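Local coordinates for protein actinorhodin polyketide putative beta-ketoacyl synthase 2 (Streptomyces coelicolor A3, PDB 1TQY) that probably serves as the chain length factor in actinorhodin biosynthesis, a protein of the beta-ketoacyl synthase family to which ketosynthase activity is generally assigned, at residues 46-49 and 53-56; 196-201 and 205-210; 348-353 and 406-411. One frame throughout, in Å; residues are numbered along the deposited sequence.

Interaction 1 of 3, residues 46-49 and 53-56; sequences FDVS and ATLA
Asp47 OD1 is gripped twice by Ser49, and the short turn fixed in this way carries Val48, the residue that packs on Thr54. Ser49 OG donates to Asp47 OD1 at 2.6 Å from the syn side of the carboxylate, while Ser49 N reaches the same Asp47 OD1 at 3.2 Å from the anti side. Both donors approach from one face of the carboxylate, some way out of its plane. With the backbone N two residues on as one of the donors, this is an Asx turn, and the two bonds together should limit rotation of the carboxylate.

Across the contact, Val48 and Thr54 have the nearest CA atoms, 5.4 Å apart, and their side chains cross obliquely. The closest approach is made by the Thr54 methyl, with CG2 3.5 Å from Val48 O. Thr54 puts OG1 between its backbone N and carbonyl carbon (chi1 62°), which leaves CG2 beside the backbone N, where it can meet that carbonyl. In return Val48 points its CB at the other segment: CB lies 4.1 Å from Thr54 CA, and Val48 CG2 is 4.2 Å from Thr54 CB. The contact is small and made by van der Waals packing, with Ala53 contributing little more than its carbonyl, 4.1 Å from Val48 O. That Ala53 O accepts a hydrogen bond from Trp204 NE1, and Trp204 also packs on Val48 and meets the Phe46 ring edge-to-face.

Backbone bonds of Thr54 with Val43 and of Ala56 with Gly41 pair the chain next to the contact. Val48 and Thr54 pack within the long connection of a two-stranded antiparallel hairpin, strands 40-42 and 55-57.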
ATOM      1  N   PHE B  46      15.083   8.441 -22.818  1.00 28.94           N
ATOM      2  CA  PHE B  46      14.353   8.490 -24.082  1.00 27.99           C
ATOM      3  C   PHE B  46      14.468   9.930 -24.577  1.00 28.58           C
ATOM      4  O   PHE B  46      15.157  10.727 -23.952  1.00 27.89           O
ATOM      5  CB  PHE B  46      12.891   8.095 -23.856  1.00 26.93           C
ATOM      6  CG  PHE B  46      12.200   8.927 -22.820  1.00 26.42           C
ATOM      7  CD1 PHE B  46      11.664  10.167 -23.157  1.00 24.40           C
ATOM      8  CD2 PHE B  46      12.126   8.496 -21.499  1.00 24.36           C
ATOM      9  CE1 PHE B  46      11.063  10.972 -22.195  1.00 23.06           C
ATOM     10  CE2 PHE B  46      11.529   9.289 -20.523  1.00 25.83           C
ATOM     11  CZ  PHE B  46      10.995  10.537 -20.875  1.00 24.22           C
ATOM     12  N   ASP B  47      13.811  10.264 -25.683  1.00 29.67           N
ATOM     13  CA  ASP B  47      13.885  11.619 -26.251  1.00 31.01           C
ATOM     14  C   ASP B  47      12.905  12.604 -25.598  1.00 30.33           C
ATOM     15  O   ASP B  47      11.773  12.734 -26.054  1.00 31.17           O
ATOM     16  CB  ASP B  47      13.600  11.554 -27.761  1.00 32.56           C
ATOM     17  CG  ASP B  47      14.005  12.824 -28.501  1.00 34.12           C
ATOM     18  OD1 ASP B  47      14.195  13.872 -27.847  1.00 35.27           O
ATOM     19  OD2 ASP B  47      14.122  12.771 -29.743  1.00 36.28           O
ATOM     20  N   VAL B  48      13.342  13.307 -24.554  1.00 30.29           N
ATOM     21  CA  VAL B  48      12.476  14.269 -23.859  1.00 31.52           C
ATOM     22  C   VAL B  48      12.269  15.603 -24.556  1.00 32.36           C
ATOM     23  O   VAL B  48      11.419  16.391 -24.140  1.00 32.07           O
ATOM     24  CB  VAL B  48      12.991  14.637 -22.447  1.00 32.83           C
ATOM     25  CG1 VAL B  48      12.512  13.642 -21.440  1.00 34.19           C
ATOM     26  CG2 VAL B  48      14.505  14.754 -22.454  1.00 34.52           C
ATOM     27  N   SER B  49      13.049  15.874 -25.595  1.00 33.31           N
ATOM     28  CA  SER B  49      12.931  17.136 -26.313  1.00 34.10           C
ATOM     29  C   SER B  49      11.538  17.315 -26.881  1.00 33.87           C
ATOM     30  O   SER B  49      11.159  18.413 -27.274  1.00 36.40           O
ATOM     31  CB  SER B  49      13.927  17.188 -27.468  1.00 34.69           C
ATOM     32  OG  SER B  49      13.548  16.282 -28.494  1.00 35.10           O
ATOM     33  N   ALA B  53       8.429  19.047 -20.053  1.00 26.24           N
ATOM     34  CA  ALA B  53       9.408  18.900 -18.985  1.00 24.50           C
ATOM     35  C   ALA B  53      10.543  18.045 -19.531  1.00 24.70           C
ATOM     36  O   ALA B  53      10.294  17.081 -20.253  1.00 23.35           O
ATOM     37  CB  ALA B  53       8.770  18.224 -17.781  1.00 23.69           C
ATOM     38  N   THR B  54      11.781  18.388 -19.181  1.00 23.96           N
ATOM     39  CA  THR B  54      12.935  17.656 -19.687  1.00 24.90           C
ATOM     40  C   THR B  54      13.999  17.331 -18.655  1.00 22.96           C
ATOM     41  O   THR B  54      14.969  16.636 -18.957  1.00 21.26           O
ATOM     42  CB  THR B  54      13.634  18.456 -20.792  1.00 27.76           C
ATOM     43  OG1 THR B  54      14.118  19.685 -20.233  1.00 27.96           O
ATOM     44  CG2 THR B  54      12.673  18.766 -21.919  1.00 27.27           C
ATOM     45  N   LEU B  55      13.828  17.834 -17.442  1.00 23.14           N
ATOM     46  CA  LEU B  55      14.818  17.605 -16.397  1.00 24.63           C
ATOM     47  C   LEU B  55      14.368  16.585 -15.362  1.00 24.94           C
ATOM     48  O   LEU B  55      13.192  16.533 -15.010  1.00 24.87           O
ATOM     49  CB  LEU B  55      15.144  18.927 -15.700  1.00 25.10           C
ATOM     50  CG  LEU B  55      15.855  20.019 -16.503  1.00 25.37           C
ATOM     51  CD1 LEU B  55      16.148  21.188 -15.570  1.00 24.56           C
ATOM     52  CD2 LEU B  55      17.157  19.487 -17.093  1.00 23.72           C
ATOM     53  N   ALA B  56      15.313  15.783 -14.880  1.00 23.23           N
ATOM     54  CA  ALA B  56      15.026  14.770 -13.879  1.00 24.94           C
ATOM     55  C   ALA B  56      16.278  14.339 -13.133  1.00 25.42           C
ATOM     56  O   ALA B  56      17.399  14.554 -13.598  1.00 25.05           O
ATOM     57  CB  ALA B  56      14.375  13.558 -14.523  1.00 23.20           C
TER

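Interaction 2 of 3, residues 196-201 and 205-210; sequences DSALDP and VSQIAS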
ATOM      1  N   ASP B 196      11.374   4.815  -5.882  1.00 24.17           N
ATOM      2  CA  ASP B 196      10.481   4.942  -7.030  1.00 24.25           C
ATOM      3  C   ASP B 196      11.338   5.290  -8.225  1.00 23.63           C
ATOM      4  O   ASP B 196      12.472   5.737  -8.071  1.00 23.91           O
ATOM      5  CB  ASP B 196       9.429   6.054  -6.845  1.00 25.40           C
ATOM      6  CG  ASP B 196       8.099   5.537  -6.321  1.00 29.94           C
ATOM      7  OD1 ASP B 196       7.814   5.741  -5.113  1.00 29.92           O
ATOM      8  OD2 ASP B 196       7.324   4.933  -7.108  1.00 31.00           O
ATOM      9  N   SER B 197      10.776   5.079  -9.407  1.00 25.35           N
ATOM     10  CA  SER B 197      11.418   5.390 -10.681  1.00 26.54           C
ATOM     11  C   SER B 197      10.329   5.321 -11.739  1.00 25.67           C
ATOM     12  O   SER B 197       9.630   4.319 -11.851  1.00 26.17           O
ATOM     13  CB  SER B 197      12.512   4.382 -11.025  1.00 25.94           C
ATOM     14  OG  SER B 197      13.105   4.732 -12.263  1.00 27.92           O
ATOM     15  N   ALA B 198      10.167   6.393 -12.498  1.00 26.12           N
ATOM     16  CA  ALA B 198       9.158   6.422 -13.540  1.00 26.74           C
ATOM     17  C   ALA B 198       9.727   7.219 -14.704  1.00 27.28           C
ATOM     18  O   ALA B 198       9.119   8.183 -15.171  1.00 27.21           O
ATOM     19  CB  ALA B 198       7.896   7.067 -13.024  1.00 28.19           C
ATOM     20  N   LEU B 199      10.898   6.790 -15.165  1.00 26.29           N
ATOM     21  CA  LEU B 199      11.600   7.458 -16.242  1.00 26.94           C
ATOM     22  C   LEU B 199      11.458   6.824 -17.615  1.00 27.00           C
ATOM     23  O   LEU B 199      12.442   6.619 -18.320  1.00 29.80           O
ATOM     24  CB  LEU B 199      13.080   7.596 -15.878  1.00 26.58           C
ATOM     25  CG  LEU B 199      13.318   8.446 -14.638  1.00 26.60           C
ATOM     26  CD1 LEU B 199      14.807   8.556 -14.367  1.00 26.30           C
ATOM     27  CD2 LEU B 199      12.709   9.838 -14.859  1.00 27.47           C
ATOM     28  N   ASP B 200      10.227   6.503 -17.981  1.00 25.89           N
ATOM     29  CA  ASP B 200       9.933   5.945 -19.288  1.00 23.70           C
ATOM     30  C   ASP B 200       9.001   7.001 -19.865  1.00 23.42           C
ATOM     31  O   ASP B 200       8.490   7.838 -19.123  1.00 23.16           O
ATOM     32  CB  ASP B 200       9.191   4.620 -19.171  1.00 20.92           C
ATOM     33  CG  ASP B 200       7.823   4.788 -18.570  1.00 22.88           C
ATOM     34  OD1 ASP B 200       6.817   4.725 -19.310  1.00 22.28           O
ATOM     35  OD2 ASP B 200       7.752   4.998 -17.339  1.00 25.12           O
ATOM     36  N   PRO B 201       8.759   6.976 -21.182  1.00 22.19           N
ATOM     37  CA  PRO B 201       7.869   7.983 -21.769  1.00 22.01           C
ATOM     38  C   PRO B 201       6.492   8.122 -21.099  1.00 22.46           C
ATOM     39  O   PRO B 201       6.048   9.236 -20.844  1.00 21.46           O
ATOM     40  CB  PRO B 201       7.761   7.535 -23.220  1.00 20.53           C
ATOM     41  CG  PRO B 201       9.083   6.839 -23.466  1.00 19.74           C
ATOM     42  CD  PRO B 201       9.262   6.044 -22.213  1.00 20.61           C
ATOM     43  N   VAL B 205       5.170  11.397 -18.962  1.00 21.85           N
ATOM     44  CA  VAL B 205       3.997  12.137 -19.378  1.00 22.53           C
ATOM     45  C   VAL B 205       2.972  12.125 -18.237  1.00 22.20           C
ATOM     46  O   VAL B 205       2.275  13.113 -18.005  1.00 21.33           O
ATOM     47  CB  VAL B 205       3.483  11.490 -20.729  1.00 23.59           C
ATOM     48  CG1 VAL B 205       2.050  11.023 -20.640  1.00 23.94           C
ATOM     49  CG2 VAL B 205       3.702  12.448 -21.870  1.00 24.23           C
ATOM     50  N   SER B 206       2.916  11.011 -17.508  1.00 22.28           N
ATOM     51  CA  SER B 206       1.999  10.860 -16.380  1.00 22.16           C
ATOM     52  C   SER B 206       2.363  11.873 -15.286  1.00 22.17           C
ATOM     53  O   SER B 206       1.492  12.543 -14.724  1.00 20.06           O
ATOM     54  CB  SER B 206       2.074   9.423 -15.833  1.00 23.44           C
ATOM     55  OG  SER B 206       1.486   8.499 -16.754  1.00 22.06           O
ATOM     56  N   GLN B 207       3.659  12.000 -15.003  1.00 21.25           N
ATOM     57  CA  GLN B 207       4.129  12.938 -13.994  1.00 21.86           C
ATOM     58  C   GLN B 207       3.835  14.358 -14.448  1.00 20.95           C
ATOM     59  O   GLN B 207       3.430  15.209 -13.649  1.00 21.01           O
ATOM     60  CB  GLN B 207       5.632  12.730 -13.739  1.00 21.35           C
ATOM     61  CG  GLN B 207       5.937  11.360 -13.132  1.00 23.00           C
ATOM     62  CD  GLN B 207       7.417  11.092 -12.909  1.00 23.56           C
ATOM     63  OE1 GLN B 207       8.046  11.649 -12.010  1.00 23.12           O
ATOM     64  NE2 GLN B 207       7.981  10.229 -13.743  1.00 26.71           N
ATOM     65  N   ILE B 208       4.015  14.614 -15.736  1.00 19.75           N
ATOM     66  CA  ILE B 208       3.726  15.947 -16.255  1.00 21.63           C
ATOM     67  C   ILE B 208       2.247  16.283 -16.020  1.00 22.06           C
ATOM     68  O   ILE B 208       1.901  17.444 -15.814  1.00 21.16           O
ATOM     69  CB  ILE B 208       4.050  16.060 -17.760  1.00 20.93           C
ATOM     70  CG1 ILE B 208       5.578  16.042 -17.960  1.00 21.76           C
ATOM     71  CG2 ILE B 208       3.483  17.366 -18.320  1.00 21.62           C
ATOM     72  CD1 ILE B 208       6.000  16.359 -19.382  1.00 19.98           C
ATOM     73  N   ALA B 209       1.381  15.267 -16.057  1.00 20.65           N
ATOM     74  CA  ALA B 209      -0.047  15.487 -15.832  1.00 21.64           C
ATOM     75  C   ALA B 209      -0.313  16.005 -14.416  1.00 21.33           C
ATOM     76  O   ALA B 209      -1.396  16.504 -14.127  1.00 22.03           O
ATOM     77  CB  ALA B 209      -0.847  14.191 -16.069  1.00 21.85           C
ATOM     78  N   SER B 210       0.667  15.875 -13.527  1.00 20.66           N
ATOM     79  CA  SER B 210       0.498  16.368 -12.159  1.00 21.10           C
ATOM     80  C   SER B 210       0.211  17.851 -12.212  1.00 22.77           C
ATOM     81  O   SER B 210      -0.488  18.398 -11.361  1.00 22.30           O
ATOM     82  CB  SER B 210       1.775  16.177 -11.355  1.00 22.98           C
ATOM     83  OG  SER B 210       2.821  16.973 -11.890  1.00 22.03           O
TER
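Pro201 O accepts from Val205 N at 3.0 Å with an N-H...O angle of 166°, the i to i+4 bond of the first turn of helix 201-208. Ahead of it, residues 197-200 leave strand 189-196 without regular structure, and the helix that follows turns back beside them, so that Ala198 faces Gln207, their CA atoms 8.2 Å apart. Asp200 sits at the N-cap: its OD1 accepts from Gly203 N, and His121 ND1 is a second partner of that oxygen. This makes an N-capped loop from strand to helix, in the N-terminal half of this beta-ketoacyl synthase-like chain.

Gln207 is the side chain that crosses from the helix to the loop. CG lies beside the backbone N (chi1 -65°) and the chain stays extended beyond it, carrying the amide out to Ala198, whose CB is 3.2 Å from Gln207 NE2. Although Gln207 NE2 also comes within 2.7 Å of Ala198 O, the angle there is too poor for a hydrogen bond. Both ends of the amide are satisfied by other groups, NE2 by Gly203 O and OE1 by Tyr342 OH, which should fix its rotation. Val205 CB packs 3.4 Å from Pro201 O, and the other protein chain of the assembly packs on Pro201, Val205, Ser206 and Ala209. At the far end Gln207 O accepts twice from Ser210, from N at 2.8 Å and from OG at 2.6 Å, the hydroxyl lying nearly on the C=O axis (174°).

Interaction 3 of 3, residues 348-353 and 406-411; sequences LDVVTA and AVLRRF
Apolar contact comes first here: Leu408 CD1 is the atom that strand 402-410 presses against helix 345-359. It lies 3.7 Å from Val350 CG1 and 4.0 Å from Ala353 CB, so one methyl group rests on two residues a helical turn apart. The side chains of Val350 and Leu408 cross at about a right angle. Val350 swings CG1 opposite its own backbone N (chi1 168°), while Leu408 is drawn out straight to CD1 (chi2 175°) and brings that methyl within 3.8 Å of Val350 O as well.

Elsewhere the same helix packs on strands 11-20 and 238-246: Leu348 and Val351 touch both, and Val350 touches Leu242. Helix 345-359 thus lies between these strands and strands 260-269 and 402-410, as a central-layer helix does in the five-layered thiolase fold. Leu408, for its part, also packs on Leu262 of the adjoining strand 260-269.

The polar bonds lie within the helix or lead to residues outside the two segments. Leu348 O accepts from Thr352 N at 2.9 Å and from Thr352 OG1 at 2.7 Å, the two donors arriving from opposite faces of the carbonyl plane; Tyr29 OH is a further partner of Thr352 OG1. Asp349 OD2 forms a salt bridge with Lys335 NZ. On the strand, backbone bonds pair Leu408 with Ala392 and Arg409 with Glu261.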
ATOM      1  N   LEU B 348      14.770   9.072   2.284  1.00 25.25           N
ATOM      2  CA  LEU B 348      16.050   9.730   2.032  1.00 26.44           C
ATOM      3  C   LEU B 348      16.224  10.968   2.918  1.00 26.16           C
ATOM      4  O   LEU B 348      17.332  11.270   3.382  1.00 25.42           O
ATOM      5  CB  LEU B 348      16.186  10.110   0.551  1.00 26.18           C
ATOM      6  CG  LEU B 348      17.608  10.508   0.136  1.00 25.32           C
ATOM      7  CD1 LEU B 348      18.568   9.395   0.525  1.00 23.88           C
ATOM      8  CD2 LEU B 348      17.675  10.764  -1.366  1.00 24.60           C
ATOM      9  N   ASP B 349      15.129  11.684   3.150  1.00 27.09           N
ATOM     10  CA  ASP B 349      15.151  12.863   4.013  1.00 27.47           C
ATOM     11  C   ASP B 349      15.534  12.416   5.428  1.00 25.98           C
ATOM     12  O   ASP B 349      16.339  13.064   6.100  1.00 25.55           O
ATOM     13  CB  ASP B 349      13.772  13.537   4.016  1.00 29.30           C
ATOM     14  CG  ASP B 349      13.622  14.582   2.907  1.00 33.04           C
ATOM     15  OD1 ASP B 349      14.437  14.599   1.949  1.00 33.25           O
ATOM     16  OD2 ASP B 349      12.670  15.393   2.988  1.00 38.42           O
ATOM     17  N   VAL B 350      14.955  11.300   5.866  1.00 25.73           N
ATOM     18  CA  VAL B 350      15.255  10.750   7.181  1.00 22.35           C
ATOM     19  C   VAL B 350      16.744  10.416   7.295  1.00 22.12           C
ATOM     20  O   VAL B 350      17.385  10.724   8.300  1.00 20.36           O
ATOM     21  CB  VAL B 350      14.419   9.482   7.454  1.00 23.45           C
ATOM     22  CG1 VAL B 350      14.948   8.759   8.695  1.00 21.79           C
ATOM     23  CG2 VAL B 350      12.947   9.879   7.666  1.00 21.87           C
ATOM     24  N   VAL B 351      17.291   9.778   6.265  1.00 21.53           N
ATOM     25  CA  VAL B 351      18.705   9.426   6.258  1.00 21.25           C
ATOM     26  C   VAL B 351      19.550  10.691   6.325  1.00 22.96           C
ATOM     27  O   VAL B 351      20.524  10.771   7.073  1.00 20.93           O
ATOM     28  CB  VAL B 351      19.092   8.649   4.977  1.00 20.08           C
ATOM     29  CG1 VAL B 351      20.612   8.496   4.895  1.00 19.60           C
ATOM     30  CG2 VAL B 351      18.438   7.284   4.977  1.00 19.98           C
ATOM     31  N   THR B 352      19.169  11.689   5.535  1.00 24.41           N
ATOM     32  CA  THR B 352      19.906  12.944   5.498  1.00 24.76           C
ATOM     33  C   THR B 352      19.866  13.635   6.863  1.00 24.60           C
ATOM     34  O   THR B 352      20.879  14.179   7.315  1.00 26.25           O
ATOM     35  CB  THR B 352      19.338  13.849   4.397  1.00 24.85           C
ATOM     36  OG1 THR B 352      19.251  13.094   3.178  1.00 27.39           O
ATOM     37  CG2 THR B 352      20.243  15.040   4.161  1.00 23.24           C
ATOM     38  N   ALA B 353      18.714  13.582   7.529  1.00 23.03           N
ATOM     39  CA  ALA B 353      18.557  14.190   8.853  1.00 24.35           C
ATOM     40  C   ALA B 353      19.415  13.476   9.902  1.00 24.86           C
ATOM     41  O   ALA B 353      20.128  14.122  10.680  1.00 24.33           O
ATOM     42  CB  ALA B 353      17.092  14.158   9.265  1.00 20.75           C
ATOM     43  N   ALA B 406       7.787  13.169  11.094  1.00 25.04           N
ATOM     44  CA  ALA B 406       8.589  12.226  11.851  1.00 24.81           C
ATOM     45  C   ALA B 406       9.650  12.961  12.646  1.00 24.55           C
ATOM     46  O   ALA B 406      10.353  13.822  12.116  1.00 23.50           O
ATOM     47  CB  ALA B 406       9.246  11.236  10.909  1.00 25.00           C
ATOM     48  N   VAL B 407       9.766  12.629  13.922  1.00 25.06           N
ATOM     49  CA  VAL B 407      10.769  13.276  14.756  1.00 26.15           C
ATOM     50  C   VAL B 407      11.880  12.284  15.082  1.00 25.72           C
ATOM     51  O   VAL B 407      11.618  11.160  15.497  1.00 26.16           O
ATOM     52  CB  VAL B 407      10.124  13.865  16.039  1.00 25.42           C
ATOM     53  CG1 VAL B 407       9.004  12.977  16.500  1.00 29.58           C
ATOM     54  CG2 VAL B 407      11.178  14.033  17.130  1.00 26.58           C
ATOM     55  N   LEU B 408      13.122  12.707  14.866  1.00 27.53           N
ATOM     56  CA  LEU B 408      14.289  11.860  15.107  1.00 30.03           C
ATOM     57  C   LEU B 408      15.175  12.454  16.195  1.00 32.65           C
ATOM     58  O   LEU B 408      15.179  13.665  16.410  1.00 31.44           O
ATOM     59  CB  LEU B 408      15.109  11.732  13.820  1.00 29.12           C
ATOM     60  CG  LEU B 408      14.378  11.245  12.567  1.00 28.91           C
ATOM     61  CD1 LEU B 408      15.310  11.293  11.391  1.00 28.24           C
ATOM     62  CD2 LEU B 408      13.865   9.831  12.791  1.00 31.15           C
ATOM     63  N   ARG B 409      15.930  11.596  16.876  1.00 36.10           N
ATOM     64  CA  ARG B 409      16.837  12.050  17.926  1.00 40.30           C
ATOM     65  C   ARG B 409      18.239  11.501  17.736  1.00 42.44           C
ATOM     66  O   ARG B 409      18.420  10.394  17.237  1.00 43.32           O
ATOM     67  CB  ARG B 409      16.349  11.618  19.306  1.00 42.21           C
ATOM     68  CG  ARG B 409      15.103  12.301  19.794  1.00 45.00           C
ATOM     69  CD  ARG B 409      15.202  12.538  21.290  1.00 49.00           C
ATOM     70  NE  ARG B 409      13.936  13.011  21.834  1.00 51.89           N
ATOM     71  CZ  ARG B 409      12.864  12.240  21.989  1.00 52.44           C
ATOM     72  NH1 ARG B 409      12.911  10.959  21.648  1.00 52.84           N
ATOM     73  NH2 ARG B 409      11.742  12.757  22.473  1.00 53.27           N
ATOM     74  N   ARG B 410      19.225  12.289  18.151  1.00 45.44           N
ATOM     75  CA  ARG B 410      20.630  11.908  18.063  1.00 49.12           C
ATOM     76  C   ARG B 410      20.849  10.697  18.958  1.00 50.65           C
ATOM     77  O   ARG B 410      20.352  10.658  20.085  1.00 50.84           O
ATOM     78  CB  ARG B 410      21.508  13.057  18.566  1.00 52.20           C
ATOM     79  CG  ARG B 410      22.765  13.351  17.747  1.00 56.28           C
ATOM     80  CD  ARG B 410      23.787  12.217  17.730  1.00 59.26           C
ATOM     81  NE  ARG B 410      23.433  11.129  16.818  1.00 61.53           N
ATOM     82  CZ  ARG B 410      24.268  10.156  16.459  1.00 62.57           C
ATOM     83  NH1 ARG B 410      25.509  10.136  16.934  1.00 62.29           N
ATOM     84  NH2 ARG B 410      23.865   9.203  15.632  1.00 63.01           N
ATOM     85  N   PHE B 411      21.596   9.715  18.458  1.00 52.42           N
ATOM     86  CA  PHE B 411      21.892   8.503  19.224  1.00 53.88           C
ATOM     87  C   PHE B 411      22.824   8.778  20.408  1.00 54.03           C
ATOM     88  O   PHE B 411      24.013   9.073  20.154  1.00 54.50           O
ATOM     89  CB  PHE B 411      22.513   7.433  18.316  1.00 54.90           C
ATOM     90  CG  PHE B 411      22.867   6.161  19.037  1.00 56.56           C
ATOM     91  CD1 PHE B 411      24.196   5.762  19.170  1.00 56.61           C
ATOM     92  CD2 PHE B 411      21.868   5.371  19.602  1.00 56.77           C
ATOM     93  CE1 PHE B 411      24.526   4.593  19.859  1.00 58.08           C
ATOM     94  CE2 PHE B 411      22.184   4.201  20.294  1.00 57.70           C
ATOM     95  CZ  PHE B 411      23.518   3.810  20.422  1.00 58.24           C
TER

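Interactions 1 and 2 form one packed region, their centres about 10 Å apart. The Phe46 ring lies on the start of helix 201-208, with Phe46 CE2 3.5 Å from Asp200 C, and further along the helix Ile208 CD1 is 3.7 Å from Ala53 N. Helix 201-208 is thus shared: its residues make interaction 2, and Trp204, between the segments of interaction 2, packs on interaction 1. Both border the other protein chain. Just beyond 53-56 in sequence, Gln58 joins Pro21 at the sodium ion. Interaction 3 lies on the opposite side of the chain's centre, its own centre about 32 Å from that of interaction 1 and about 28 Å from that of interaction 2.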